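Local structure of maltose operon transcriptional repressor (Staphylococcus aureus subsp. aureus Mu50, 3HCW) at residues 47-52 with 57-62. The protein probably represses transcription of the maltose operon, as a DNA-binding regulator whose C-terminal part has a periplasmic binding protein-like fold. Numbering follows the deposited sequence.
Sequences TTVSNN and MDEVYK
Glu-59 reaches from its helix to the loop that leads into that same helix, and a single carboxylate oxygen, OE1, accepts two consecutive backbone N-H groups there. The firmer bond comes from Val-49, whose N lies 2.8 Å from Glu-59 OE1 with an angle of 147° at the hydrogen; it arrives on the syn side of the carboxylate, 24° out of its plane. Ser-50 N is equally near OE1, but its bond is bent to 124° and weak. The Glu-59 chain, bent at chi2, brings OE1 to these amides.

Carbon contacts flank the polar pair. Thr-48 CB sits 3.5 Å from Glu-59 OE1 and Ser-50 CB 3.3 Å from the same oxygen, while Val-49 CG1 approaches it more loosely, its side chain crossing that of Glu-59 at about a right angle. One helical position on, Val-60 CG2 meets Thr-48 CG2 at 4.0 Å, and Val-60 also packs on Ile-83 and Val-13. Thr-48 OG1 accepts a hydrogen bond from Leu-14 N, tying the loop to the residue that follows strand 9-13.

Strand 44-47, outermost on its side of the sheet and parallel to strand 9-13, passes through this beta-alpha connection into helix 53-65, with Asn-52 as N-cap, as in the alternating beta/alpha architecture of periplasmic binding protein-like domains. One acidic side chain thus accepts one sound and one weak hydrogen bond from neighbouring loop amides, whose N-H dipoles would probably favour its negative charge.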
loop_
_atom_site.group_PDB
_atom_site.type_symbol
_atom_site.label_atom_id
_atom_site.label_comp_id
_atom_site.label_asym_id
_atom_site.label_seq_id
_atom_site.Cartn_x
_atom_site.Cartn_y
_atom_site.Cartn_z
ATOM N N THR A 47 -15.011 -0.945 -9.793
ATOM C CA THR A 47 -14.744 -1.544 -8.493
ATOM C C THR A 47 -15.836 -1.187 -7.479
ATOM O O THR A 47 -16.113 0.000 -7.264
ATOM C CB THR A 47 -13.383 -1.028 -7.956
ATOM O OG1 THR A 47 -12.366 -1.203 -8.953
ATOM C CG2 THR A 47 -12.975 -1.753 -6.689
ATOM N N THR A 48 -16.440 -2.201 -6.848
ATOM C CA THR A 48 -17.418 -1.972 -5.762
ATOM C C THR A 48 -16.758 -1.238 -4.595
ATOM O O THR A 48 -15.562 -1.425 -4.327
ATOM C CB THR A 48 -18.107 -3.275 -5.232
ATOM O OG1 THR A 48 -17.150 -4.118 -4.579
ATOM C CG2 THR A 48 -18.803 -4.048 -6.350
ATOM N N VAL A 49 -17.540 -0.393 -3.924
ATOM C CA VAL A 49 -17.034 0.503 -2.887
ATOM C C VAL A 49 -17.670 0.193 -1.509
ATOM O O VAL A 49 -17.366 0.842 -0.500
ATOM C CB VAL A 49 -17.207 1.998 -3.334
ATOM C CG1 VAL A 49 -18.639 2.512 -3.086
ATOM C CG2 VAL A 49 -16.148 2.903 -2.705
ATOM N N SER A 50 -18.521 -0.834 -1.482
ATOM C CA SER A 50 -19.276 -1.240 -0.296
ATOM C C SER A 50 -18.399 -1.902 0.771
ATOM O O SER A 50 -17.388 -2.533 0.457
ATOM C CB SER A 50 -20.384 -2.203 -0.708
ATOM O OG SER A 50 -21.647 -1.745 -0.287
ATOM N N ASN A 51 -18.808 -1.765 2.030
ATOM C CA ASN A 51 -17.987 -2.173 3.172
ATOM C C ASN A 51 -18.590 -3.280 4.052
ATOM O O ASN A 51 -17.949 -3.747 4.992
ATOM C CB ASN A 51 -17.602 -0.949 4.020
ATOM C CG ASN A 51 -18.816 -0.162 4.516
ATOM O OD1 ASN A 51 -19.264 -0.341 5.650
ATOM N ND2 ASN A 51 -19.348 0.717 3.666
ATOM N N ASN A 52 -19.817 -3.697 3.745
ATOM C CA ASN A 52 -20.452 -4.810 4.455
ATOM C C ASN A 52 -21.316 -5.654 3.524
ATOM O O ASN A 52 -21.621 -5.223 2.418
ATOM C CB ASN A 52 -21.254 -4.309 5.665
ATOM C CG ASN A 52 -22.405 -3.396 5.277
ATOM O OD1 ASN A 52 -23.489 -3.860 4.905
ATOM N ND2 ASN A 52 -22.180 -2.090 5.385
ATOM N N MET A 57 -24.538 -6.671 -1.257
ATOM C CA MET A 57 -25.650 -7.317 -1.955
ATOM C C MET A 57 -26.533 -6.279 -2.645
ATOM O O MET A 57 -27.040 -6.514 -3.740
ATOM C CB MET A 57 -26.481 -8.182 -1.005
ATOM C CG MET A 57 -25.876 -9.548 -0.735
ATOM S SD MET A 57 -27.004 -10.706 0.063
ATOM C CE MET A 57 -27.813 -11.443 -1.361
ATOM N N ASP A 58 -26.690 -5.124 -2.002
ATOM C CA ASP A 58 -27.463 -4.026 -2.568
ATOM C C ASP A 58 -26.785 -3.424 -3.793
ATOM O O ASP A 58 -27.410 -3.307 -4.849
ATOM C CB ASP A 58 -27.731 -2.945 -1.512
ATOM C CG ASP A 58 -28.805 -3.354 -0.516
ATOM O OD1 ASP A 58 -29.565 -4.304 -0.803
ATOM O OD2 ASP A 58 -28.887 -2.720 0.558
ATOM N N GLU A 59 -25.505 -3.080 -3.658
ATOM C CA GLU A 59 -24.800 -2.349 -4.709
ATOM C C GLU A 59 -24.424 -3.186 -5.935
ATOM O O GLU A 59 -24.293 -2.641 -7.033
ATOM C CB GLU A 59 -23.612 -1.555 -4.149
ATOM C CG GLU A 59 -22.248 -2.201 -4.202
ATOM C CD GLU A 59 -21.171 -1.187 -4.540
ATOM O OE1 GLU A 59 -20.238 -0.988 -3.738
ATOM O OE2 GLU A 59 -21.272 -0.563 -5.613
ATOM N N VAL A 60 -24.268 -4.496 -5.757
ATOM C CA VAL A 60 -24.057 -5.387 -6.895
ATOM C C VAL A 60 -25.385 -5.604 -7.618
ATOM O O VAL A 60 -25.419 -5.612 -8.848
ATOM C CB VAL A 60 -23.388 -6.725 -6.490
ATOM C CG1 VAL A 60 -23.501 -7.771 -7.610
ATOM C CG2 VAL A 60 -21.920 -6.493 -6.120
ATOM N N TYR A 61 -26.474 -5.740 -6.858
ATOM C CA TYR A 61 -27.814 -5.877 -7.445
ATOM C C TYR A 61 -28.219 -4.652 -8.268
ATOM O O TYR A 61 -28.882 -4.791 -9.297
ATOM C CB TYR A 61 -28.882 -6.178 -6.386
ATOM C CG TYR A 61 -30.241 -6.486 -6.975
ATOM C CD1 TYR A 61 -30.497 -7.715 -7.579
ATOM C CD2 TYR A 61 -31.268 -5.541 -6.941
ATOM C CE1 TYR A 61 -31.741 -8.002 -8.130
ATOM C CE2 TYR A 61 -32.511 -5.816 -7.490
ATOM C CZ TYR A 61 -32.744 -7.049 -8.080
ATOM O OH TYR A 61 -33.979 -7.330 -8.624
ATOM N N LYS A 62 -27.819 -3.469 -7.800
ATOM C CA LYS A 62 -27.991 -2.225 -8.546
ATOM C C LYS A 62 -27.285 -2.320 -9.898
ATOM O O LYS A 62 -27.903 -2.055 -10.927
ATOM C CB LYS A 62 -27.483 -1.026 -7.740
ATOM C CG LYS A 62 -27.799 0.341 -8.359
ATOM C CD LYS A 62 -27.826 1.462 -7.310
ATOM C CE LYS A 62 -26.459 1.717 -6.674
ATOM N NZ LYS A 62 -25.501 2.381 -7.606
#